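PDB 3VRH: putative uncharacterized protein PH0300 from Pyrococcus horikoshii, which catalyses the ATP-dependent 2-thiolation of 5-methyluridine 54 in the T loop of tRNAs, a modification that stabilises tRNA at high temperature. Local coordinates for residues A[48-53]-A[150-155]; A[63-68]-A[99-104]; A[77-82]-A[137-142]. All coordinates share one frame; numbering follows the deposited sequence.

Interaction 1: A[48-53]-A[150-155]. With BCN (bicine), chain D.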
ATOM      1  N   GLU A  48      -0.760 -14.458 -33.992  1.00 41.27           N
ATOM      2  CA  GLU A  48      -1.885 -14.737 -33.094  1.00 37.85           C
ATOM      3  C   GLU A  48      -3.184 -14.019 -33.492  1.00 35.91           C
ATOM      4  O   GLU A  48      -3.164 -12.908 -34.025  1.00 39.00           O
ATOM      5  CB  GLU A  48      -1.522 -14.380 -31.653  1.00 37.46           C
ATOM      6  CG  GLU A  48      -0.836 -15.487 -30.888  1.00 37.49           C
ATOM      7  CD  GLU A  48      -0.331 -15.032 -29.530  1.00 38.87           C
ATOM      8  OE1 GLU A  48       0.343 -13.981 -29.450  1.00 39.81           O
ATOM      9  OE2 GLU A  48      -0.602 -15.734 -28.540  1.00 41.69           O
ATOM     10  N   ARG A  49      -4.310 -14.683 -33.253  1.00 35.48           N
ATOM     11  CA  ARG A  49      -5.608 -14.049 -33.425  1.00 37.01           C
ATOM     12  C   ARG A  49      -6.020 -13.451 -32.086  1.00 28.25           C
ATOM     13  O   ARG A  49      -6.250 -14.160 -31.120  1.00 30.32           O
ATOM     14  CB  ARG A  49      -6.648 -15.045 -33.935  1.00 36.44           C
ATOM     15  CG  ARG A  49      -7.961 -14.385 -34.335  1.00 40.88           C
ATOM     16  CD  ARG A  49      -8.597 -15.057 -35.547  1.00 46.09           C
ATOM     17  NE  ARG A  49     -10.050 -14.903 -35.544  1.00 41.48           N
ATOM     18  CZ  ARG A  49     -10.886 -15.782 -34.996  1.00 42.71           C
ATOM     19  NH1 ARG A  49     -10.401 -16.876 -34.413  1.00 42.42           N
ATOM     20  NH2 ARG A  49     -12.201 -15.571 -35.027  1.00 40.85           N
ATOM     21  N   ILE A  50      -6.088 -12.132 -32.032  1.00 30.15           N
ATOM     22  CA  ILE A  50      -6.254 -11.453 -30.756  1.00 32.68           C
ATOM     23  C   ILE A  50      -7.627 -10.813 -30.618  1.00 32.75           C
ATOM     24  O   ILE A  50      -8.129 -10.180 -31.547  1.00 30.09           O
ATOM     25  CB  ILE A  50      -5.175 -10.392 -30.583  1.00 26.15           C
ATOM     26  CG1 ILE A  50      -3.803 -11.027 -30.843  1.00 31.44           C
ATOM     27  CG2 ILE A  50      -5.272  -9.771 -29.197  1.00 25.21           C
ATOM     28  CD1 ILE A  50      -2.745 -10.063 -31.376  1.00 28.97           C
ATOM     29  N   LEU A  51      -8.232 -10.990 -29.450  1.00 26.91           N
ATOM     30  CA  LEU A  51      -9.521 -10.388 -29.165  1.00 24.81           C
ATOM     31  C   LEU A  51      -9.346  -9.227 -28.185  1.00 25.77           C
ATOM     32  O   LEU A  51      -8.691  -9.387 -27.153  1.00 21.46           O
ATOM     33  CB  LEU A  51     -10.454 -11.435 -28.564  1.00 23.74           C
ATOM     34  CG  LEU A  51     -11.838 -10.892 -28.207  1.00 24.06           C
ATOM     35  CD1 LEU A  51     -12.613 -10.591 -29.478  1.00 27.37           C
ATOM     36  CD2 LEU A  51     -12.620 -11.825 -27.277  1.00 24.00           C
ATOM     37  N   VAL A  52      -9.904  -8.059 -28.508  1.00 25.71           N
ATOM     38  CA  VAL A  52      -9.877  -6.923 -27.568  1.00 26.61           C
ATOM     39  C   VAL A  52     -11.300  -6.607 -27.116  1.00 27.47           C
ATOM     40  O   VAL A  52     -12.199  -6.383 -27.942  1.00 24.09           O
ATOM     41  CB  VAL A  52      -9.231  -5.655 -28.172  1.00 24.56           C
ATOM     42  CG1 VAL A  52      -9.219  -4.518 -27.146  1.00 26.74           C
ATOM     43  CG2 VAL A  52      -7.819  -5.949 -28.649  1.00 25.59           C
ATOM     44  N   ALA A  53     -11.507  -6.625 -25.804  1.00 24.11           N
ATOM     45  CA  ALA A  53     -12.828  -6.368 -25.233  1.00 29.04           C
ATOM     46  C   ALA A  53     -12.999  -4.880 -25.174  1.00 26.82           C
ATOM     47  O   ALA A  53     -12.336  -4.220 -24.387  1.00 30.94           O
ATOM     48  CB  ALA A  53     -12.933  -6.962 -23.821  1.00 31.65           C
ATOM     49  N   ALA A 150      -5.635 -15.128 -27.742  1.00 32.42           N
ATOM     50  CA  ALA A 150      -5.286 -14.192 -26.689  1.00 28.00           C
ATOM     51  C   ALA A 150      -6.363 -13.130 -26.553  1.00 28.21           C
ATOM     52  O   ALA A 150      -7.027 -12.766 -27.524  1.00 26.66           O
ATOM     53  CB  ALA A 150      -3.948 -13.538 -27.003  1.00 25.13           C
ATOM     54  N   ILE A 151      -6.527 -12.640 -25.334  1.00 26.94           N
ATOM     55  CA  ILE A 151      -7.382 -11.499 -25.052  1.00 24.30           C
ATOM     56  C   ILE A 151      -6.471 -10.384 -24.562  1.00 27.66           C
ATOM     57  O   ILE A 151      -5.689 -10.577 -23.627  1.00 26.65           O
ATOM     58  CB  ILE A 151      -8.388 -11.843 -23.949  1.00 25.10           C
ATOM     59  CG1 ILE A 151      -9.363 -12.903 -24.441  1.00 22.70           C
ATOM     60  CG2 ILE A 151      -9.109 -10.601 -23.455  1.00 26.47           C
ATOM     61  CD1 ILE A 151     -10.220 -13.485 -23.358  1.00 25.19           C
ATOM     62  N   ALA A 152      -6.548  -9.227 -25.203  1.00 25.34           N
ATOM     63  CA  ALA A 152      -5.808  -8.053 -24.740  1.00 25.03           C
ATOM     64  C   ALA A 152      -6.772  -7.069 -24.072  1.00 23.72           C
ATOM     65  O   ALA A 152      -7.827  -6.766 -24.632  1.00 25.16           O
ATOM     66  CB  ALA A 152      -5.093  -7.390 -25.897  1.00 21.00           C
ATOM     67  N   THR A 153      -6.418  -6.600 -22.868  1.00 23.90           N
ATOM     68  CA  THR A 153      -7.196  -5.581 -22.170  1.00 24.16           C
ATOM     69  C   THR A 153      -6.420  -4.256 -22.080  1.00 21.30           C
ATOM     70  O   THR A 153      -5.243  -4.195 -22.423  1.00 22.07           O
ATOM     71  CB  THR A 153      -7.632  -6.061 -20.778  1.00 25.29           C
ATOM     72  OG1 THR A 153      -6.479  -6.255 -19.965  1.00 23.05           O
ATOM     73  CG2 THR A 153      -8.397  -7.384 -20.877  1.00 27.58           C
ATOM     74  N   GLY A 154      -7.087  -3.199 -21.635  1.00 19.87           N
ATOM     75  CA  GLY A 154      -6.549  -1.851 -21.706  1.00 22.59           C
ATOM     76  C   GLY A 154      -5.955  -1.291 -20.414  1.00 24.44           C
ATOM     77  O   GLY A 154      -5.608  -0.116 -20.349  1.00 23.80           O
ATOM     78  N   HIS A 155      -5.830  -2.138 -19.397  1.00 20.90           N
ATOM     79  CA  HIS A 155      -5.202  -1.760 -18.129  1.00 24.83           C
ATOM     80  C   HIS A 155      -3.846  -1.120 -18.343  1.00 23.04           C
ATOM     81  O   HIS A 155      -2.959  -1.698 -18.967  1.00 24.65           O
ATOM     82  CB  HIS A 155      -5.021  -2.988 -17.239  1.00 27.41           C
ATOM     83  CG  HIS A 155      -6.300  -3.683 -16.889  1.00 27.39           C
ATOM     84  ND1 HIS A 155      -7.026  -4.416 -17.804  1.00 25.65           N
ATOM     85  CD2 HIS A 155      -6.972  -3.775 -15.714  1.00 29.33           C
ATOM     86  CE1 HIS A 155      -8.099  -4.917 -17.213  1.00 26.98           C
ATOM     87  NE2 HIS A 155      -8.091  -4.542 -15.946  1.00 33.13           N
TER
HETATM   88  N1  BCN D 403     -10.631  -2.252 -20.062  1.00 36.46           N
HETATM   89  C1  BCN D 403      -9.527  -1.438 -19.408  1.00 32.83           C
HETATM   90  C2  BCN D 403      -9.735  -1.146 -17.971  1.00 32.96           C
HETATM   91  O21 BCN D 403     -10.431  -1.954 -17.304  1.00 40.94           O
HETATM   92  O22 BCN D 403      -9.257  -0.113 -17.452  1.00 39.83           O
HETATM   93  C3  BCN D 403     -11.691  -1.369 -20.619  1.00 37.46           C
HETATM   94  C4  BCN D 403     -11.362   0.117 -20.873  1.00 37.24           C
HETATM   95  O4  BCN D 403     -11.863   0.732 -21.780  1.00 24.87           O
HETATM   96  C5  BCN D 403     -10.070  -3.068 -21.138  1.00 23.14           C
HETATM   97  C6  BCN D 403     -10.987  -4.091 -21.654  1.00 34.77           C
HETATM   98  O6  BCN D 403     -10.587  -4.998 -22.306  1.00 33.52           O

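Interaction 2: A[63-68]-A[99-104]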
ATOM      1  N   THR A  63      -6.131   0.470 -26.907  1.00 19.79           N
ATOM      2  CA  THR A  63      -5.490  -0.833 -26.990  1.00 18.88           C
ATOM      3  C   THR A  63      -5.736  -1.398 -28.389  1.00 26.22           C
ATOM      4  O   THR A  63      -4.789  -1.731 -29.098  1.00 25.44           O
ATOM      5  CB  THR A  63      -6.022  -1.830 -25.944  1.00 21.28           C
ATOM      6  OG1 THR A  63      -5.713  -1.360 -24.627  1.00 23.13           O
ATOM      7  CG2 THR A  63      -5.396  -3.202 -26.131  1.00 20.65           C
ATOM      8  N   ALA A  64      -7.000  -1.478 -28.791  1.00 22.51           N
ATOM      9  CA  ALA A  64      -7.330  -2.052 -30.099  1.00 23.00           C
ATOM     10  C   ALA A  64      -6.753  -1.207 -31.216  1.00 22.23           C
ATOM     11  O   ALA A  64      -6.300  -1.735 -32.229  1.00 26.02           O
ATOM     12  CB  ALA A  64      -8.828  -2.190 -30.262  1.00 22.76           C
ATOM     13  N   TYR A  65      -6.764   0.103 -31.019  1.00 21.02           N
ATOM     14  CA  TYR A  65      -6.236   1.016 -32.004  1.00 24.69           C
ATOM     15  C   TYR A  65      -4.751   0.755 -32.263  1.00 29.72           C
ATOM     16  O   TYR A  65      -4.330   0.663 -33.414  1.00 23.97           O
ATOM     17  CB  TYR A  65      -6.453   2.482 -31.590  1.00 24.06           C
ATOM     18  CG  TYR A  65      -6.077   3.478 -32.683  1.00 24.56           C
ATOM     19  CD1 TYR A  65      -4.743   3.791 -32.941  1.00 22.01           C
ATOM     20  CD2 TYR A  65      -7.054   4.103 -33.452  1.00 27.92           C
ATOM     21  CE1 TYR A  65      -4.385   4.684 -33.916  1.00 26.25           C
ATOM     22  CE2 TYR A  65      -6.705   5.007 -34.463  1.00 29.24           C
ATOM     23  CZ  TYR A  65      -5.365   5.294 -34.683  1.00 33.76           C
ATOM     24  OH  TYR A  65      -4.994   6.184 -35.663  1.00 29.94           O
ATOM     25  N   VAL A  66      -3.967   0.654 -31.197  1.00 21.88           N
ATOM     26  CA  VAL A  66      -2.524   0.509 -31.336  1.00 25.98           C
ATOM     27  C   VAL A  66      -2.103  -0.886 -31.793  1.00 26.18           C
ATOM     28  O   VAL A  66      -1.214  -1.011 -32.633  1.00 24.42           O
ATOM     29  CB  VAL A  66      -1.753   0.908 -30.043  1.00 27.93           C
ATOM     30  CG1 VAL A  66      -0.257   0.676 -30.206  1.00 26.19           C
ATOM     31  CG2 VAL A  66      -1.993   2.372 -29.713  1.00 30.61           C
ATOM     32  N   LEU A  67      -2.718  -1.926 -31.238  1.00 23.23           N
ATOM     33  CA  LEU A  67      -2.422  -3.281 -31.699  1.00 27.27           C
ATOM     34  C   LEU A  67      -2.643  -3.378 -33.209  1.00 29.26           C
ATOM     35  O   LEU A  67      -1.866  -4.017 -33.911  1.00 32.67           O
ATOM     36  CB  LEU A  67      -3.291  -4.308 -30.986  1.00 25.44           C
ATOM     37  CG  LEU A  67      -2.978  -4.521 -29.502  1.00 29.51           C
ATOM     38  CD1 LEU A  67      -3.849  -5.612 -28.949  1.00 22.14           C
ATOM     39  CD2 LEU A  67      -1.524  -4.848 -29.287  1.00 26.99           C
ATOM     40  N   LYS A  68      -3.685  -2.702 -33.695  1.00 29.30           N
ATOM     41  CA  LYS A  68      -4.016  -2.675 -35.123  1.00 30.81           C
ATOM     42  C   LYS A  68      -2.940  -1.941 -35.907  1.00 31.71           C
ATOM     43  O   LYS A  68      -2.438  -2.445 -36.914  1.00 32.88           O
ATOM     44  CB  LYS A  68      -5.367  -1.980 -35.347  1.00 30.39           C
ATOM     45  CG  LYS A  68      -5.897  -2.064 -36.774  1.00 28.96           C
ATOM     46  CD  LYS A  68      -6.434  -3.454 -37.075  1.00 29.89           C
ATOM     47  CE  LYS A  68      -6.950  -3.524 -38.509  1.00 37.49           C
ATOM     48  NZ  LYS A  68      -7.235  -4.924 -38.892  1.00 39.82           N
ATOM     49  N   LYS A  99     -14.996   1.147 -36.124  1.00 25.33           N
ATOM     50  CA  LYS A  99     -15.064   1.639 -37.504  1.00 32.95           C
ATOM     51  C   LYS A  99     -13.798   2.442 -37.804  1.00 33.30           C
ATOM     52  O   LYS A  99     -13.140   2.242 -38.823  1.00 25.71           O
ATOM     53  CB  LYS A  99     -16.300   2.532 -37.692  1.00 27.30           C
ATOM     54  CG  LYS A  99     -17.333   2.010 -38.674  1.00 44.65           C
ATOM     55  CD  LYS A  99     -18.321   1.043 -38.024  1.00 48.29           C
ATOM     56  CE  LYS A  99     -19.268   0.424 -39.065  1.00 47.87           C
ATOM     57  NZ  LYS A  99     -18.551  -0.499 -40.002  1.00 50.97           N
ATOM     58  N   LEU A 100     -13.460   3.357 -36.897  1.00 30.23           N
ATOM     59  CA  LEU A 100     -12.245   4.156 -37.032  1.00 30.39           C
ATOM     60  C   LEU A 100     -11.007   3.256 -37.048  1.00 29.23           C
ATOM     61  O   LEU A 100     -10.105   3.443 -37.854  1.00 30.17           O
ATOM     62  CB  LEU A 100     -12.137   5.154 -35.881  1.00 24.63           C
ATOM     63  CG  LEU A 100     -10.950   6.113 -35.986  1.00 37.70           C
ATOM     64  CD1 LEU A 100     -11.141   7.014 -37.197  1.00 36.66           C
ATOM     65  CD2 LEU A 100     -10.781   6.942 -34.707  1.00 29.90           C
ATOM     66  N   ILE A 101     -10.978   2.270 -36.161  1.00 28.83           N
ATOM     67  CA  ILE A 101      -9.814   1.394 -36.039  1.00 29.55           C
ATOM     68  C   ILE A 101      -9.745   0.473 -37.236  1.00 28.87           C
ATOM     69  O   ILE A 101      -8.662   0.156 -37.727  1.00 27.66           O
ATOM     70  CB  ILE A 101      -9.883   0.527 -34.778  1.00 27.53           C
ATOM     71  CG1 ILE A 101      -9.683   1.384 -33.529  1.00 26.50           C
ATOM     72  CG2 ILE A 101      -8.829  -0.578 -34.818  1.00 31.80           C
ATOM     73  CD1 ILE A 101     -10.173   0.713 -32.280  1.00 20.72           C
ATOM     74  N   GLY A 102     -10.911   0.046 -37.705  1.00 27.13           N
ATOM     75  CA  GLY A 102     -10.968  -0.879 -38.827  1.00 29.89           C
ATOM     76  C   GLY A 102     -10.916  -2.323 -38.359  1.00 31.51           C
ATOM     77  O   GLY A 102     -10.376  -3.190 -39.035  1.00 32.67           O
ATOM     78  N   ALA A 103     -11.472  -2.582 -37.181  1.00 29.28           N
ATOM     79  CA  ALA A 103     -11.493  -3.932 -36.654  1.00 30.50           C
ATOM     80  C   ALA A 103     -12.915  -4.458 -36.672  1.00 29.42           C
ATOM     81  O   ALA A 103     -13.854  -3.714 -36.396  1.00 30.77           O
ATOM     82  CB  ALA A 103     -10.933  -3.950 -35.220  1.00 31.23           C
ATOM     83  N   PRO A 104     -13.084  -5.742 -37.003  1.00 26.29           N
ATOM     84  CA  PRO A 104     -14.406  -6.371 -36.868  1.00 29.20           C
ATOM     85  C   PRO A 104     -14.877  -6.275 -35.410  1.00 29.51           C
ATOM     86  O   PRO A 104     -14.078  -6.492 -34.489  1.00 28.22           O
ATOM     87  CB  PRO A 104     -14.144  -7.847 -37.203  1.00 29.24           C
ATOM     88  CG  PRO A 104     -12.800  -7.876 -37.878  1.00 36.04           C
ATOM     89  CD  PRO A 104     -12.025  -6.705 -37.338  1.00 28.18           C
TER

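Interaction 3: A[77-82]-A[137-142]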
ATOM      1  N   LEU A  77     -14.610  -7.210 -29.209  1.00 22.55           N
ATOM      2  CA  LEU A  77     -15.862  -7.650 -28.629  1.00 21.97           C
ATOM      3  C   LEU A  77     -16.373  -6.577 -27.682  1.00 27.35           C
ATOM      4  O   LEU A  77     -15.649  -6.141 -26.783  1.00 26.54           O
ATOM      5  CB  LEU A  77     -15.669  -8.954 -27.856  1.00 25.41           C
ATOM      6  CG  LEU A  77     -16.805  -9.335 -26.902  1.00 24.24           C
ATOM      7  CD1 LEU A  77     -18.062  -9.686 -27.678  1.00 25.83           C
ATOM      8  CD2 LEU A  77     -16.396 -10.487 -25.983  1.00 25.21           C
ATOM      9  N   HIS A  78     -17.622  -6.159 -27.876  1.00 22.94           N
ATOM     10  CA  HIS A  78     -18.251  -5.233 -26.952  1.00 22.99           C
ATOM     11  C   HIS A  78     -19.334  -5.939 -26.185  1.00 25.68           C
ATOM     12  O   HIS A  78     -20.227  -6.533 -26.778  1.00 26.40           O
ATOM     13  CB  HIS A  78     -18.864  -4.045 -27.678  1.00 25.55           C
ATOM     14  CG  HIS A  78     -19.685  -3.169 -26.790  1.00 24.10           C
ATOM     15  ND1 HIS A  78     -19.127  -2.350 -25.834  1.00 23.75           N
ATOM     16  CD2 HIS A  78     -21.025  -2.994 -26.703  1.00 22.07           C
ATOM     17  CE1 HIS A  78     -20.087  -1.703 -25.197  1.00 26.42           C
ATOM     18  NE2 HIS A  78     -21.248  -2.070 -25.712  1.00 25.46           N
ATOM     19  N   ILE A  79     -19.270  -5.861 -24.863  1.00 19.06           N
ATOM     20  CA  ILE A  79     -20.268  -6.517 -24.049  1.00 23.57           C
ATOM     21  C   ILE A  79     -21.208  -5.465 -23.490  1.00 26.97           C
ATOM     22  O   ILE A  79     -20.848  -4.687 -22.600  1.00 27.56           O
ATOM     23  CB  ILE A  79     -19.622  -7.355 -22.929  1.00 27.63           C
ATOM     24  CG1 ILE A  79     -18.786  -8.477 -23.550  1.00 24.65           C
ATOM     25  CG2 ILE A  79     -20.684  -7.902 -21.960  1.00 24.50           C
ATOM     26  CD1 ILE A  79     -17.801  -9.128 -22.575  1.00 28.47           C
ATOM     27  N   ASN A  80     -22.412  -5.450 -24.059  1.00 28.26           N
ATOM     28  CA  ASN A  80     -23.453  -4.495 -23.736  1.00 27.86           C
ATOM     29  C   ASN A  80     -24.132  -4.910 -22.418  1.00 26.29           C
ATOM     30  O   ASN A  80     -24.671  -6.012 -22.305  1.00 23.99           O
ATOM     31  CB  ASN A  80     -24.425  -4.417 -24.930  1.00 24.37           C
ATOM     32  CG  ASN A  80     -25.610  -3.492 -24.683  1.00 27.94           C
ATOM     33  OD1 ASN A  80     -26.196  -3.477 -23.601  1.00 29.24           O
ATOM     34  ND2 ASN A  80     -25.971  -2.720 -25.699  1.00 25.48           N
ATOM     35  N   LEU A  81     -24.088  -4.020 -21.423  1.00 27.34           N
ATOM     36  CA  LEU A  81     -24.499  -4.361 -20.051  1.00 28.99           C
ATOM     37  C   LEU A  81     -26.009  -4.315 -19.846  1.00 26.15           C
ATOM     38  O   LEU A  81     -26.511  -4.736 -18.812  1.00 26.94           O
ATOM     39  CB  LEU A  81     -23.792  -3.467 -19.023  1.00 25.85           C
ATOM     40  CG  LEU A  81     -22.272  -3.380 -19.169  1.00 31.09           C
ATOM     41  CD1 LEU A  81     -21.653  -2.557 -18.024  1.00 37.26           C
ATOM     42  CD2 LEU A  81     -21.662  -4.779 -19.249  1.00 29.19           C
ATOM     43  N   GLY A  82     -26.733  -3.807 -20.832  1.00 27.07           N
ATOM     44  CA  GLY A  82     -28.184  -3.834 -20.779  1.00 32.26           C
ATOM     45  C   GLY A  82     -28.818  -2.836 -19.816  1.00 36.50           C
ATOM     46  O   GLY A  82     -29.908  -3.063 -19.274  1.00 35.86           O
ATOM     47  N   TYR A 137     -16.276 -13.605 -17.682  1.00 24.77           N
ATOM     48  CA  TYR A 137     -16.669 -14.928 -18.128  1.00 30.73           C
ATOM     49  C   TYR A 137     -16.969 -14.909 -19.618  1.00 29.88           C
ATOM     50  O   TYR A 137     -16.508 -15.774 -20.370  1.00 29.54           O
ATOM     51  CB  TYR A 137     -17.904 -15.423 -17.373  1.00 24.12           C
ATOM     52  CG  TYR A 137     -18.422 -16.761 -17.893  1.00 33.57           C
ATOM     53  CD1 TYR A 137     -19.397 -16.815 -18.877  1.00 28.40           C
ATOM     54  CD2 TYR A 137     -17.933 -17.968 -17.393  1.00 32.58           C
ATOM     55  CE1 TYR A 137     -19.865 -18.026 -19.359  1.00 31.97           C
ATOM     56  CE2 TYR A 137     -18.406 -19.177 -17.855  1.00 33.83           C
ATOM     57  CZ  TYR A 137     -19.374 -19.197 -18.851  1.00 36.00           C
ATOM     58  OH  TYR A 137     -19.854 -20.393 -19.331  1.00 32.34           O
ATOM     59  N   ILE A 138     -17.755 -13.922 -20.032  1.00 25.92           N
ATOM     60  CA  ILE A 138     -18.170 -13.823 -21.430  1.00 27.03           C
ATOM     61  C   ILE A 138     -16.976 -13.570 -22.340  1.00 26.91           C
ATOM     62  O   ILE A 138     -16.892 -14.144 -23.419  1.00 24.95           O
ATOM     63  CB  ILE A 138     -19.233 -12.730 -21.634  1.00 21.94           C
ATOM     64  CG1 ILE A 138     -20.533 -13.119 -20.931  1.00 27.67           C
ATOM     65  CG2 ILE A 138     -19.488 -12.496 -23.131  1.00 26.85           C
ATOM     66  CD1 ILE A 138     -21.652 -12.078 -21.053  1.00 28.74           C
ATOM     67  N   MET A 139     -16.051 -12.715 -21.894  1.00 26.43           N
ATOM     68  CA  MET A 139     -14.856 -12.413 -22.675  1.00 30.04           C
ATOM     69  C   MET A 139     -14.097 -13.701 -22.924  1.00 27.07           C
ATOM     70  O   MET A 139     -13.669 -13.975 -24.041  1.00 24.59           O
ATOM     71  CB  MET A 139     -13.913 -11.447 -21.946  1.00 28.37           C
ATOM     72  CG  MET A 139     -14.344  -9.994 -21.912  1.00 33.52           C
ATOM     73  SD  MET A 139     -13.349  -9.143 -20.663  1.00 38.85           S
ATOM     74  CE  MET A 139     -11.714  -9.496 -21.280  1.00 21.10           C
ATOM     75  N   ASN A 140     -13.925 -14.481 -21.864  1.00 25.03           N
ATOM     76  CA  ASN A 140     -13.155 -15.697 -21.980  1.00 29.36           C
ATOM     77  C   ASN A 140     -13.861 -16.776 -22.791  1.00 26.16           C
ATOM     78  O   ASN A 140     -13.248 -17.383 -23.641  1.00 26.86           O
ATOM     79  CB  ASN A 140     -12.736 -16.232 -20.610  1.00 27.36           C
ATOM     80  CG  ASN A 140     -11.898 -17.495 -20.724  1.00 30.60           C
ATOM     81  OD1 ASN A 140     -10.739 -17.457 -21.125  1.00 28.59           O
ATOM     82  ND2 ASN A 140     -12.489 -18.611 -20.379  1.00 28.46           N
ATOM     83  N   LYS A 141     -15.141 -17.017 -22.530  1.00 27.58           N
ATOM     84  CA  LYS A 141     -15.850 -18.051 -23.281  1.00 29.35           C
ATOM     85  C   LYS A 141     -16.027 -17.688 -24.759  1.00 29.44           C
ATOM     86  O   LYS A 141     -16.049 -18.574 -25.611  1.00 30.18           O
ATOM     87  CB  LYS A 141     -17.200 -18.411 -22.650  1.00 30.52           C
ATOM     88  CG  LYS A 141     -17.816 -19.670 -23.273  1.00 28.45           C
ATOM     89  CD  LYS A 141     -18.928 -20.276 -22.435  1.00 31.30           C
ATOM     90  CE  LYS A 141     -19.170 -21.728 -22.848  1.00 33.78           C
ATOM     91  NZ  LYS A 141     -19.180 -21.875 -24.344  1.00 33.92           N
ATOM     92  N   PHE A 142     -16.125 -16.393 -25.057  1.00 25.69           N
ATOM     93  CA  PHE A 142     -16.226 -15.930 -26.437  1.00 25.52           C
ATOM     94  C   PHE A 142     -14.907 -16.134 -27.146  1.00 29.93           C
ATOM     95  O   PHE A 142     -14.868 -16.541 -28.305  1.00 27.12           O
ATOM     96  CB  PHE A 142     -16.618 -14.447 -26.512  1.00 25.70           C
ATOM     97  CG  PHE A 142     -16.863 -13.966 -27.914  1.00 26.39           C
ATOM     98  CD1 PHE A 142     -15.810 -13.551 -28.716  1.00 22.64           C
ATOM     99  CD2 PHE A 142     -18.148 -13.961 -28.442  1.00 23.42           C
ATOM    100  CE1 PHE A 142     -16.035 -13.130 -30.007  1.00 25.05           C
ATOM    101  CE2 PHE A 142     -18.369 -13.535 -29.728  1.00 22.54           C
ATOM    102  CZ  PHE A 142     -17.310 -13.122 -30.509  1.00 23.17           C
TER

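Interaction 1: A[48-53]-A[150-155]
I50, V52 and A152 meet on one face of the sheet, and the small methyl of A152 is the meeting point. CG2 of I50 touches CB of A152 at 4.1 Å, and CG2 of V52 comes to the same CB, so the alanine rests against two branched residues of the neighbouring strand. With chi1 at -51°, CG1 of I50 turns away from the carbonyl carbon, leaving CG2 on the alanine's side. L67 and A64 of helix 58-69 cover this face. On the other face L51 and I151 lie loosely side by side, CD2 of L51 being 4.5 Å from CG1 of I151; F142, M139 and A143 of helix 127-145 pack against them.

Between the two apolar layers runs the parallel ladder that joins strands 49-53 and 150-152. N of L51 donates to O of A150 at 2.9 Å in an almost straight bond (174° at the hydrogen), and O of L51 receives N of A152 at 2.9 Å, so L51 uses both its backbone groups toward the same strand.

Polar groups gather at the two ends. At the start, E48 is tied to K191 by a salt bridge and to T45 N, while NH1 of R49 is hydrogen-bonded to O of N146 and its NE pairs with E75. At the far end the strands part around bicine: its O6 donates to O of A53 at 2.8 Å, and the ring of H155, whose ND1 shares a 2.9 Å hydrogen bond with OG1 of T153, turns one face to bicine O21. Parallel strands opening at their C-terminal ends onto a ligand, here at ATP-binding A53 and G154, recur in Rossmann-like alpha/beta folds, to which the PP-loop family belongs; the PP-loop itself, S55 to S60, follows strand 49-53, and both serines hydrogen-bond bicine.

Interaction 2: A[63-68]-A[99-104]
I101 carries most of this contact, reaching from the last turn of helix 87-101 to the flank of helix 58-69. From CB its two branches diverge. CG1, anti to the carbonyl carbon (chi1 -70°), lies against Y65, 3.8 Å from the ring atom CD2 and equally near CA of Y65; the two side chains cross obliquely. CD1 at the tip continues inward, 3.8 Å from CB of A64 and close to the backbone N of Y65. The other branch, CG2, anti to the backbone N, meets CB of K68 at 3.8 Å and lies beside the carbonyl O of A64. An alanine here would probably leave A64, Y65 and the aliphatic part of K68 without their shared partner and open a gap between the helices.

K68 covers the outer side. Its CG, anti to the backbone N, lies 3.7 Å from O of I101, and the bend at chi2 (75°) then brings CE to 3.5 Å from O of G102. NZ of K68, 3.6 Å from O of G102, is too far for a hydrogen bond, but an ammonium near the carbonyl end of the helix is probably favourable. G102, with positive phi (89°), is the C-prime residue of the Schellman motif that closes helix 87-101; a side chain on it would jam against the preceding carbonyl O.

A64 also rests on I74 and C76 of strand 73-80, which P104 joins through a backbone bond to C76, and Y65 leans on V211 of helix 201-211, while V66 packs against F30 and V34 of helix 23-40.

Interaction 3: A[77-82]-A[137-142]
L77 and F142 meet with the leucine methyl over the phenyl face. CD1 of L77 sits 4.3 Å from the centroid of the F142 ring and only 7° off the ring normal, a CH-pi contact close to centred, while CD2 of the same leucine rests against CB of F142 at 4.0 Å. Both methyls thus lie on F142, one over the ring and the other at its root. CD2 of L77 also approaches the helix backbone, 4.1 Å from CA of M139.

Two residues along the strand, the tip of I79 enters between I138 and M139. Its CD1 is 3.6 Å from CG of M139, whose side chain it crosses at about a right angle, and 3.8 Å from CG2 of I138. The alternation L77, I79 gives the helix one face of the strand; H78 and N80 serve the other, where they meet helix 87-101.

The contact is that of a helix laid on the parallel part of the central sheet, as in the alpha/beta sandwich of PP-loop enzymes. Residues 137-142 of the helix run at 143° to strand residues 77-80, with the axes 9.8 Å apart, and the side-chain contacts described across this spacing are apolar. I79 is itself an ATP-binding residue, and M139 belongs to the helix that also supplies the ATP-binding K135.

Further out, V108 of strand 105-109 touches L77 and I138, and I110 of helix 110-114 touches I79 and I138. H106 meets the F142 ring with the planes at about 50°. At the strand end, OD1 of N80 accepts N of G82 at 2.8 Å in an Asx turn, while ND2 of N80 is hydrogen-bonded to E91.

How the interactions relate
The three contacts show how a layered alpha/beta fold frames the bicine site, which shares residues with the ATP site. Helices 58-69 and 127-145 cover the two faces of the sheet, in which strand 73-80 neighbours strand 49-53; the centres of interactions 2 and 3 lie 11 and 12 Å from that of interaction 1. CG1 of V52 meets CB of A64 at 3.9 Å. Toward interaction 3, O of V52 lies 2.8 Å from N of L77, a probable hydrogen bond, and CB of A53 touches CE of M139 at 3.8 Å. Bicine sits at the C-terminal end of interaction 1, touching A53, T153 and G154, about 5 Å from the M139 side chain; interaction 2 backs the sheet, A64 about 9 Å from bicine.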